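Local coordinates for protein aryl acylamidase (bacterium CSBL00001, PDB 4YJ6) that probably hydrolyses the amide bond of N-acyl arylamines, releasing the aryl amine and the acid, at residues D383-N386 against G387-R391; Q201-I204 against G205-P208; Q369-S372 against A373-L377. All coordinates share one frame; numbering follows the deposited sequence.

Contact 1: residues D383-N386 against G387-R391; sequences DCMN and GVFDR
Met385 and Phe389 meet one turn apart near the C-terminal end of helix 368-389, an i to i+4 pair on the face that the α-helix turns inward. Met385, present as selenomethionine, brings SE to 4.4 Å from CE2 of the Phe389 ring, a modest apolar touch. The ring lies nearer the backbone: CD2 of Phe389 is 3.2 Å from Met385 O, which approaches the ring obliquely. The first torsion of Phe389 (chi1 -68°) sets CG beside its own backbone N, which brings the CD2 side of the ring back to that carbonyl. The same oxygen accepts Phe389 N at 3.2 Å, in the carbonyl plane, and a weak bond from Val388 N at 3.0 Å. Val388, buried like Met385, sets CB 3.3 Å from Met385 O, so Val388 and Phe389 both close on the Met385 carbonyl. Beyond them, Ile461 and Leu395 of the large sheet touch both Met385 and Phe389, and His441 lays its ring against Phe389 with planes about 25° apart. The other face is looser. Asp383 and Asp390 are exposed, and the CB of Asp383 points away from the following residues. Here the backbone does most of the joining: Gly387 N bonds to Asp383 O at 2.9 Å, with the donor tilted 29° from the carbonyl plane. The Asp390 side chain folds back without bonding, its CG 3.4 Å from Asn386 O, the oxygen that accepts the backbone N of Asp390 at 2.9 Å.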
ATOM      1  N   ASP A 383      16.572 -15.127  -5.773  1.00 10.18           N
ATOM      2  CA  ASP A 383      17.204 -15.708  -6.956  1.00 12.59           C
ATOM      3  C   ASP A 383      16.144 -16.377  -7.848  1.00 12.64           C
ATOM      4  O   ASP A 383      16.305 -16.424  -9.070  1.00 12.66           O
ATOM      5  CB  ASP A 383      18.291 -16.718  -6.552  1.00 12.75           C
ATOM      6  CG  ASP A 383      19.639 -16.058  -6.317  1.00 16.44           C
ATOM      7  OD1 ASP A 383      19.842 -14.933  -6.808  1.00 15.50           O
ATOM      8  OD2 ASP A 383      20.473 -16.668  -5.639  1.00 15.28           O
ATOM      9  N   CYS A 384      15.038 -16.841  -7.260  1.00 11.66           N
ATOM     10  CA  CYS A 384      13.964 -17.424  -8.083  1.00 12.51           C
ATOM     11  C   CYS A 384      13.319 -16.323  -8.904  1.00 13.92           C
ATOM     12  O   CYS A 384      13.024 -16.496 -10.069  1.00 13.58           O
ATOM     13  CB  CYS A 384      12.904 -18.112  -7.231  1.00 11.37           C
ATOM     14  SG  CYS A 384      13.480 -19.688  -6.477  1.00 15.13           S
HETATM   15  N   MSE A 385      13.129 -15.155  -8.297  1.00 11.03           N
HETATM   16  CA  MSE A 385      12.621 -14.018  -9.070  1.00 13.44           C
HETATM   17  C   MSE A 385      13.596 -13.641 -10.173  1.00 12.05           C
HETATM   18  O   MSE A 385      13.198 -13.395 -11.326  1.00 13.61           O
HETATM   19  CB  MSE A 385      12.464 -12.800  -8.173  1.00 14.76           C
HETATM   20  CG  MSE A 385      11.293 -12.890  -7.327  1.00 19.03           C
HETATM   21 SE   MSE A 385       9.687 -12.626  -8.449  1.00 35.94          SE
HETATM   22  CE  MSE A 385       8.458 -12.843  -6.937  1.00 19.13           C
ATOM     23  N   ASN A 386      14.874 -13.583  -9.826  1.00 12.03           N
ATOM     24  CA  ASN A 386      15.885 -13.194 -10.797  1.00 12.39           C
ATOM     25  C   ASN A 386      15.911 -14.176 -11.986  1.00 13.11           C
ATOM     26  O   ASN A 386      16.176 -13.778 -13.110  1.00 12.32           O
ATOM     27  CB  ASN A 386      17.278 -13.161 -10.158  1.00 14.84           C
ATOM     28  CG  ASN A 386      17.496 -11.919  -9.281  1.00 15.27           C
ATOM     29  OD1 ASN A 386      18.232 -11.961  -8.276  1.00 19.64           O
ATOM     30  ND2 ASN A 386      16.843 -10.858  -9.629  1.00 11.05           N
ATOM     31  N   GLY A 387      15.672 -15.447 -11.715  1.00 12.92           N
ATOM     32  CA  GLY A 387      15.658 -16.448 -12.790  1.00 14.02           C
ATOM     33  C   GLY A 387      14.569 -16.137 -13.805  1.00 16.54           C
ATOM     34  O   GLY A 387      14.730 -16.368 -14.998  1.00 15.66           O
ATOM     35  N   VAL A 388      13.431 -15.624 -13.338  1.00 12.05           N
ATOM     36  CA  VAL A 388      12.391 -15.187 -14.259  1.00 12.59           C
ATOM     37  C   VAL A 388      12.884 -14.006 -15.093  1.00 14.25           C
ATOM     38  O   VAL A 388      12.732 -13.985 -16.314  1.00 14.67           O
ATOM     39  CB  VAL A 388      11.109 -14.806 -13.479  1.00 12.94           C
ATOM     40  CG1 VAL A 388      10.087 -14.068 -14.376  1.00 14.91           C
ATOM     41  CG2 VAL A 388      10.477 -16.079 -12.872  1.00 16.42           C
ATOM     42  N   PHE A 389      13.475 -12.992 -14.439  1.00 10.45           N
ATOM     43  CA  PHE A 389      13.845 -11.801 -15.195  1.00 10.62           C
ATOM     44  C   PHE A 389      15.095 -11.957 -16.062  1.00 13.86           C
ATOM     45  O   PHE A 389      15.401 -11.080 -16.878  1.00 13.54           O
ATOM     46  CB  PHE A 389      13.892 -10.584 -14.219  1.00 11.49           C
ATOM     47  CG  PHE A 389      12.509 -10.232 -13.728  1.00 10.74           C
ATOM     48  CD1 PHE A 389      11.593  -9.665 -14.609  1.00 12.73           C
ATOM     49  CD2 PHE A 389      12.089 -10.576 -12.453  1.00 12.32           C
ATOM     50  CE1 PHE A 389      10.282  -9.403 -14.208  1.00 11.22           C
ATOM     51  CE2 PHE A 389      10.773 -10.333 -12.044  1.00 12.38           C
ATOM     52  CZ  PHE A 389       9.862  -9.754 -12.947  1.00 11.03           C
ATOM     53  N   ASP A 390      15.775 -13.099 -15.945  1.00 13.38           N
ATOM     54  CA  ASP A 390      16.826 -13.440 -16.908  1.00 15.16           C
ATOM     55  C   ASP A 390      16.242 -13.636 -18.311  1.00 19.46           C
ATOM     56  O   ASP A 390      16.911 -13.382 -19.323  1.00 20.55           O
ATOM     57  CB  ASP A 390      17.506 -14.731 -16.498  1.00 15.46           C
ATOM     58  CG  ASP A 390      18.543 -14.555 -15.407  1.00 18.46           C
ATOM     59  OD1 ASP A 390      19.004 -13.417 -15.127  1.00 15.84           O
ATOM     60  OD2 ASP A 390      18.937 -15.600 -14.834  1.00 21.38           O
ATOM     61  N   ARG A 391      14.981 -14.069 -18.354  1.00 14.94           N
ATOM     62  CA  ARG A 391      14.331 -14.447 -19.601  1.00 17.16           C
ATOM     63  C   ARG A 391      13.078 -13.657 -19.969  1.00 17.80           C
ATOM     64  O   ARG A 391      12.702 -13.678 -21.146  1.00 22.26           O
ATOM     65  CB  ARG A 391      13.965 -15.921 -19.535  1.00 22.19           C
ATOM     66  CG  ARG A 391      15.174 -16.836 -19.308  1.00 29.23           C
ATOM     67  CD  ARG A 391      14.772 -18.290 -19.505  1.00 34.97           C
ATOM     68  NE  ARG A 391      15.900 -19.217 -19.424  1.00 47.48           N
ATOM     69  CZ  ARG A 391      16.061 -20.153 -18.483  1.00 46.83           C
ATOM     70  NH1 ARG A 391      15.175 -20.296 -17.497  1.00 43.29           N
ATOM     71  NH2 ARG A 391      17.126 -20.954 -18.522  1.00 49.22           N
TER

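Contact 2: residues Q201-I204 against G205-P208; sequences QPSI and GRVP
Ser203 to Arg206 form a type II β-turn, with Ile204 at a psi of 137°, Gly205 at a positive phi of 86°, and Arg206 N bonded to Ser203 O at 3.0 Å from above the carbonyl plane. A side chain at Gly205 would run into Ile204 O, so the turn depends on glycine. The turn reverses the chain just after strand 198-201; Pro202, just before it, packs on Arg206, its last residue, and on Val207 beyond. Pro202 makes contact through CB and CG: CB lies 3.8 Å from Arg206 CB, and CG reaches 3.6 Å from Val207 CG2. Met238 of helix 231-241 covers all three residues. Inside the bend, water 1 hydrogen-bonds to both arms, 2.8 Å from Ser203 O and 2.9 Å from Val207 N, and so satisfies a buried N-H. The Arg206 chain starts with CG anti to the backbone N (chi1 -177°), then bends at the next two torsions. Its NE forms a salt bridge with Asp467 OD1, the same oxygen that hydrogen-bonds Ser203 OG; one carboxylate thus ties the first and last residues of the turn. Ile204 CB points away from the following residues, and its side chain touches Tyr221 and Tyr223. Ahead of the turn, the Gln201 amide is held by OE1 to Ser443 OG and Thr436 OG1, while NE2 bonds to His441 O and, at 2.9 Å, to the neighbouring Pro202 O.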
ATOM      1  N   GLN A 201       3.969  -0.304  -5.764  1.00  8.05           N
ATOM      2  CA  GLN A 201       5.070  -0.598  -4.827  1.00  9.81           C
ATOM      3  C   GLN A 201       6.397  -0.425  -5.587  1.00  8.99           C
ATOM      4  O   GLN A 201       6.750  -1.252  -6.440  1.00  9.33           O
ATOM      5  CB  GLN A 201       4.925  -2.029  -4.247  1.00 10.08           C
ATOM      6  CG  GLN A 201       6.164  -2.502  -3.412  1.00 10.05           C
ATOM      7  CD  GLN A 201       6.939  -3.551  -4.172  1.00  9.22           C
ATOM      8  OE1 GLN A 201       6.371  -4.586  -4.546  1.00 10.57           O
ATOM      9  NE2 GLN A 201       8.216  -3.295  -4.440  1.00  9.51           N
ATOM     10  N   PRO A 202       7.130   0.646  -5.288  1.00  8.40           N
ATOM     11  CA  PRO A 202       8.322   0.952  -6.096  1.00  7.16           C
ATOM     12  C   PRO A 202       9.489   0.014  -5.834  1.00  8.20           C
ATOM     13  O   PRO A 202       9.523  -0.692  -4.811  1.00  9.47           O
ATOM     14  CB  PRO A 202       8.729   2.394  -5.627  1.00  9.87           C
ATOM     15  CG  PRO A 202       7.689   2.835  -4.673  1.00 14.28           C
ATOM     16  CD  PRO A 202       6.918   1.615  -4.198  1.00  9.75           C
ATOM     17  N   SER A 203      10.477   0.041  -6.734  1.00  7.81           N
ATOM     18  CA  SER A 203      11.721  -0.691  -6.523  1.00  8.75           C
ATOM     19  C   SER A 203      12.341  -0.289  -5.203  1.00  8.25           C
ATOM     20  O   SER A 203      12.268   0.884  -4.837  1.00  9.36           O
ATOM     21  CB  SER A 203      12.727  -0.305  -7.632  1.00 10.02           C
ATOM     22  OG  SER A 203      12.250  -0.736  -8.898  1.00  8.36           O
ATOM     23  N   ILE A 204      13.069  -1.198  -4.542  1.00  7.16           N
ATOM     24  CA  ILE A 204      13.788  -0.763  -3.349  1.00  7.84           C
ATOM     25  C   ILE A 204      14.768   0.382  -3.736  1.00  9.07           C
ATOM     26  O   ILE A 204      15.472   0.335  -4.754  1.00 10.40           O
ATOM     27  CB  ILE A 204      14.480  -1.971  -2.607  1.00  9.70           C
ATOM     28  CG1 ILE A 204      15.167  -1.484  -1.310  1.00 10.28           C
ATOM     29  CG2 ILE A 204      15.539  -2.656  -3.529  1.00 10.45           C
ATOM     30  CD1 ILE A 204      14.157  -0.927  -0.196  1.00 12.04           C
ATOM     31  N   GLY A 205      14.807   1.414  -2.885  1.00  8.05           N
ATOM     32  CA  GLY A 205      15.659   2.581  -3.133  1.00 10.49           C
ATOM     33  C   GLY A 205      15.059   3.654  -4.010  1.00 11.04           C
ATOM     34  O   GLY A 205      15.654   4.724  -4.137  1.00  9.68           O
ATOM     35  N   ARG A 206      13.929   3.384  -4.651  1.00  8.88           N
ATOM     36  CA  ARG A 206      13.300   4.352  -5.551  1.00  8.55           C
ATOM     37  C   ARG A 206      12.669   5.510  -4.774  1.00 10.09           C
ATOM     38  O   ARG A 206      12.858   6.668  -5.124  1.00  9.62           O
ATOM     39  CB  ARG A 206      12.226   3.630  -6.407  1.00  9.30           C
ATOM     40  CG  ARG A 206      11.539   4.537  -7.443  1.00  9.77           C
ATOM     41  CD  ARG A 206      12.536   4.995  -8.521  1.00 10.59           C
ATOM     42  NE  ARG A 206      12.928   3.854  -9.335  1.00  9.32           N
ATOM     43  CZ  ARG A 206      14.106   3.721  -9.953  1.00  8.96           C
ATOM     44  NH1 ARG A 206      15.062   4.631  -9.850  1.00  9.08           N
ATOM     45  NH2 ARG A 206      14.322   2.639 -10.712  1.00  9.37           N
ATOM     46  N   VAL A 207      11.915   5.192  -3.732  1.00  7.97           N
ATOM     47  CA  VAL A 207      11.347   6.217  -2.814  1.00  9.50           C
ATOM     48  C   VAL A 207      12.052   6.073  -1.463  1.00  8.61           C
ATOM     49  O   VAL A 207      12.195   4.961  -0.936  1.00  9.90           O
ATOM     50  CB  VAL A 207       9.824   5.948  -2.625  1.00 10.51           C
ATOM     51  CG1 VAL A 207       9.171   6.923  -1.593  1.00  9.07           C
ATOM     52  CG2 VAL A 207       9.113   6.035  -3.960  1.00  9.61           C
ATOM     53  N   PRO A 208      12.530   7.174  -0.889  1.00  9.32           N
ATOM     54  CA  PRO A 208      13.260   7.044   0.380  1.00  9.99           C
ATOM     55  C   PRO A 208      12.409   6.385   1.457  1.00 12.56           C
ATOM     56  O   PRO A 208      11.192   6.617   1.504  1.00 10.87           O
ATOM     57  CB  PRO A 208      13.545   8.518   0.797  1.00 12.87           C
ATOM     58  CG  PRO A 208      13.404   9.340  -0.461  1.00 13.81           C
ATOM     59  CD  PRO A 208      12.444   8.571  -1.389  1.00 10.84           C
TER
HETATM   60  O   HOH W   1      11.144   2.506  -2.837  1.00  8.60           O

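Contact 3: residues Q369-S372 against A373-L377; sequences QQIS and ADQLL
Gln370 and Asp374 meet one turn apart on helix 368-389: Gln370 NE2 gives Asp374 OD1 a weak hydrogen bond of 3.2 Å, bent to 127° at the hydrogen. The glutamine chain leaves with CG anti to the backbone N (chi1 -179°) and kinks at chi2, which brings the amide back toward the carboxylate, the two planes 28° apart. Alongside, Ile371 and Gln375 run side by side, CG2 of the isoleucine 3.4 Å from Gln375 NE2. The other end of that amide is bridged: water 2 donates to Gln375 OE1 and to Ser372 OG, at 2.6 Å from each. Beneath the side chains the backbone ladder is regular, Asp374 N to Gln370 O at 3.0 Å and Leu376 N to Ser372 O at 2.9 Å. One shell further out, Ser372 OG also bonds to Val368 O in the preceding turn, and Arg324 NH2 of helix 315-339 forms a salt bridge with Asp374 OD1. This salt bridge, the stronger polar contact of the buried carboxylate, probably fixes it and favours its charged form. With an alanine here in place of the aspartate, Arg324 would probably lose this counter-charge and the Gln370 amide would be freer to turn. Together these are i to i+4 contacts of a surface α-helix, one that the outside partner Arg324 ties to a neighbouring helix by an interhelical salt bridge.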
ATOM      1  N   GLN A 369      21.487 -18.573  14.185  1.00 17.07           N
ATOM      2  CA  GLN A 369      21.219 -19.647  13.215  1.00 18.86           C
ATOM      3  C   GLN A 369      19.862 -19.427  12.545  1.00 18.40           C
ATOM      4  O   GLN A 369      19.737 -19.592  11.342  1.00 16.65           O
ATOM      5  CB  GLN A 369      21.268 -21.016  13.888  1.00 22.79           C
ATOM      6  CG  GLN A 369      22.690 -21.426  14.323  1.00 27.09           C
ATOM      7  CD  GLN A 369      23.156 -20.757  15.624  1.00 26.85           C
ATOM      8  OE1 GLN A 369      22.351 -20.274  16.428  1.00 21.73           O
ATOM      9  NE2 GLN A 369      24.472 -20.724  15.825  1.00 30.59           N
ATOM     10  N   GLN A 370      18.850 -19.040  13.327  1.00 16.41           N
ATOM     11  CA  GLN A 370      17.522 -18.826  12.771  1.00 15.17           C
ATOM     12  C   GLN A 370      17.497 -17.606  11.859  1.00 14.53           C
ATOM     13  O   GLN A 370      16.860 -17.622  10.795  1.00 15.08           O
ATOM     14  CB  GLN A 370      16.475 -18.635  13.880  1.00 18.24           C
ATOM     15  CG  GLN A 370      15.064 -18.422  13.338  1.00 17.07           C
ATOM     16  CD  GLN A 370      14.527 -19.671  12.668  1.00 22.12           C
ATOM     17  OE1 GLN A 370      14.103 -20.609  13.348  1.00 25.80           O
ATOM     18  NE2 GLN A 370      14.561 -19.703  11.336  1.00 17.09           N
ATOM     19  N   ILE A 371      18.145 -16.530  12.298  1.00 15.12           N
ATOM     20  CA  ILE A 371      18.282 -15.338  11.476  1.00 13.44           C
ATOM     21  C   ILE A 371      18.925 -15.692  10.138  1.00 15.75           C
ATOM     22  O   ILE A 371      18.424 -15.302   9.075  1.00 15.01           O
ATOM     23  CB  ILE A 371      19.130 -14.269  12.216  1.00 15.26           C
ATOM     24  CG1 ILE A 371      18.331 -13.707  13.389  1.00 16.82           C
ATOM     25  CG2 ILE A 371      19.527 -13.146  11.247  1.00 17.68           C
ATOM     26  CD1 ILE A 371      19.192 -12.843  14.304  1.00 18.19           C
ATOM     27  N   SER A 372      19.976 -16.507  10.188  1.00 14.09           N
ATOM     28  CA  SER A 372      20.722 -16.874   8.981  1.00 17.68           C
ATOM     29  C   SER A 372      19.859 -17.731   8.070  1.00 15.57           C
ATOM     30  O   SER A 372      19.909 -17.599   6.859  1.00 14.31           O
ATOM     31  CB  SER A 372      22.020 -17.629   9.339  1.00 18.53           C
ATOM     32  OG  SER A 372      22.867 -16.797  10.121  1.00 24.10           O
ATOM     33  N   ALA A 373      19.081 -18.634   8.658  1.00 14.60           N
ATOM     34  CA  ALA A 373      18.225 -19.498   7.856  1.00 15.29           C
ATOM     35  C   ALA A 373      17.179 -18.658   7.115  1.00 13.78           C
ATOM     36  O   ALA A 373      16.855 -18.940   5.962  1.00 13.28           O
ATOM     37  CB  ALA A 373      17.559 -20.532   8.737  1.00 15.54           C
ATOM     38  N   ASP A 374      16.647 -17.636   7.781  1.00 13.78           N
ATOM     39  CA  ASP A 374      15.653 -16.773   7.140  1.00 12.02           C
ATOM     40  C   ASP A 374      16.309 -15.980   6.004  1.00 13.30           C
ATOM     41  O   ASP A 374      15.685 -15.763   4.963  1.00 11.58           O
ATOM     42  CB  ASP A 374      14.998 -15.843   8.165  1.00 13.72           C
ATOM     43  CG  ASP A 374      14.113 -16.617   9.152  1.00 16.14           C
ATOM     44  OD1 ASP A 374      13.848 -17.801   8.889  1.00 14.82           O
ATOM     45  OD2 ASP A 374      13.707 -16.070  10.184  1.00 15.71           O
ATOM     46  N   GLN A 375      17.545 -15.542   6.213  1.00 12.74           N
ATOM     47  CA  GLN A 375      18.293 -14.826   5.178  1.00 13.14           C
ATOM     48  C   GLN A 375      18.578 -15.702   3.966  1.00 13.68           C
ATOM     49  O   GLN A 375      18.542 -15.229   2.824  1.00 11.82           O
ATOM     50  CB  GLN A 375      19.610 -14.308   5.752  1.00 12.98           C
ATOM     51  CG  GLN A 375      19.391 -13.149   6.751  1.00 15.25           C
ATOM     52  CD  GLN A 375      20.631 -12.804   7.551  1.00 17.69           C
ATOM     53  OE1 GLN A 375      21.629 -13.508   7.507  1.00 18.15           O
ATOM     54  NE2 GLN A 375      20.553 -11.728   8.309  1.00 20.67           N
ATOM     55  N   LEU A 376      18.882 -16.982   4.196  1.00 12.42           N
ATOM     56  CA  LEU A 376      19.060 -17.930   3.095  1.00 12.85           C
ATOM     57  C   LEU A 376      17.750 -18.138   2.322  1.00 12.57           C
ATOM     58  O   LEU A 376      17.739 -18.164   1.109  1.00 12.52           O
ATOM     59  CB  LEU A 376      19.552 -19.269   3.673  1.00 13.92           C
ATOM     60  CG  LEU A 376      19.554 -20.421   2.644  1.00 19.54           C
ATOM     61  CD1 LEU A 376      20.540 -20.113   1.515  1.00 19.94           C
ATOM     62  CD2 LEU A 376      19.940 -21.722   3.341  1.00 22.76           C
ATOM     63  N   LEU A 377      16.638 -18.267   3.043  1.00 10.88           N
ATOM     64  CA  LEU A 377      15.328 -18.395   2.409  1.00 11.75           C
ATOM     65  C   LEU A 377      15.070 -17.172   1.523  1.00 11.06           C
ATOM     66  O   LEU A 377      14.670 -17.297   0.379  1.00 11.92           O
ATOM     67  CB  LEU A 377      14.222 -18.579   3.478  1.00 11.18           C
ATOM     68  CG  LEU A 377      12.766 -18.715   2.966  1.00 13.77           C
ATOM     69  CD1 LEU A 377      11.894 -19.506   3.952  1.00 13.45           C
ATOM     70  CD2 LEU A 377      12.108 -17.334   2.716  1.00 12.44           C
TER
HETATM   71  O   HOH W   2      23.210 -14.267   9.491  1.00 31.33           O

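In the fold
Following the chain from its N terminus, contact 2 comes first, reversing direction after strand 198-201 of the large mixed sheet. Contact 3 follows early on helix 368-389, and contact 1 lies at the C-terminal end of the same helix, the two centres about 21 Å apart. Each is one continuous stretch, so the three come in series and none nests in or crosses another; contact 2 alone closes a non-helical chain reversal. Contact 3 joins the helix to helix 315-339, whereas contact 1 lays it against strands 394-398 and 454-462. Contacts 1 and 2 do not touch each other, yet His441 touches both.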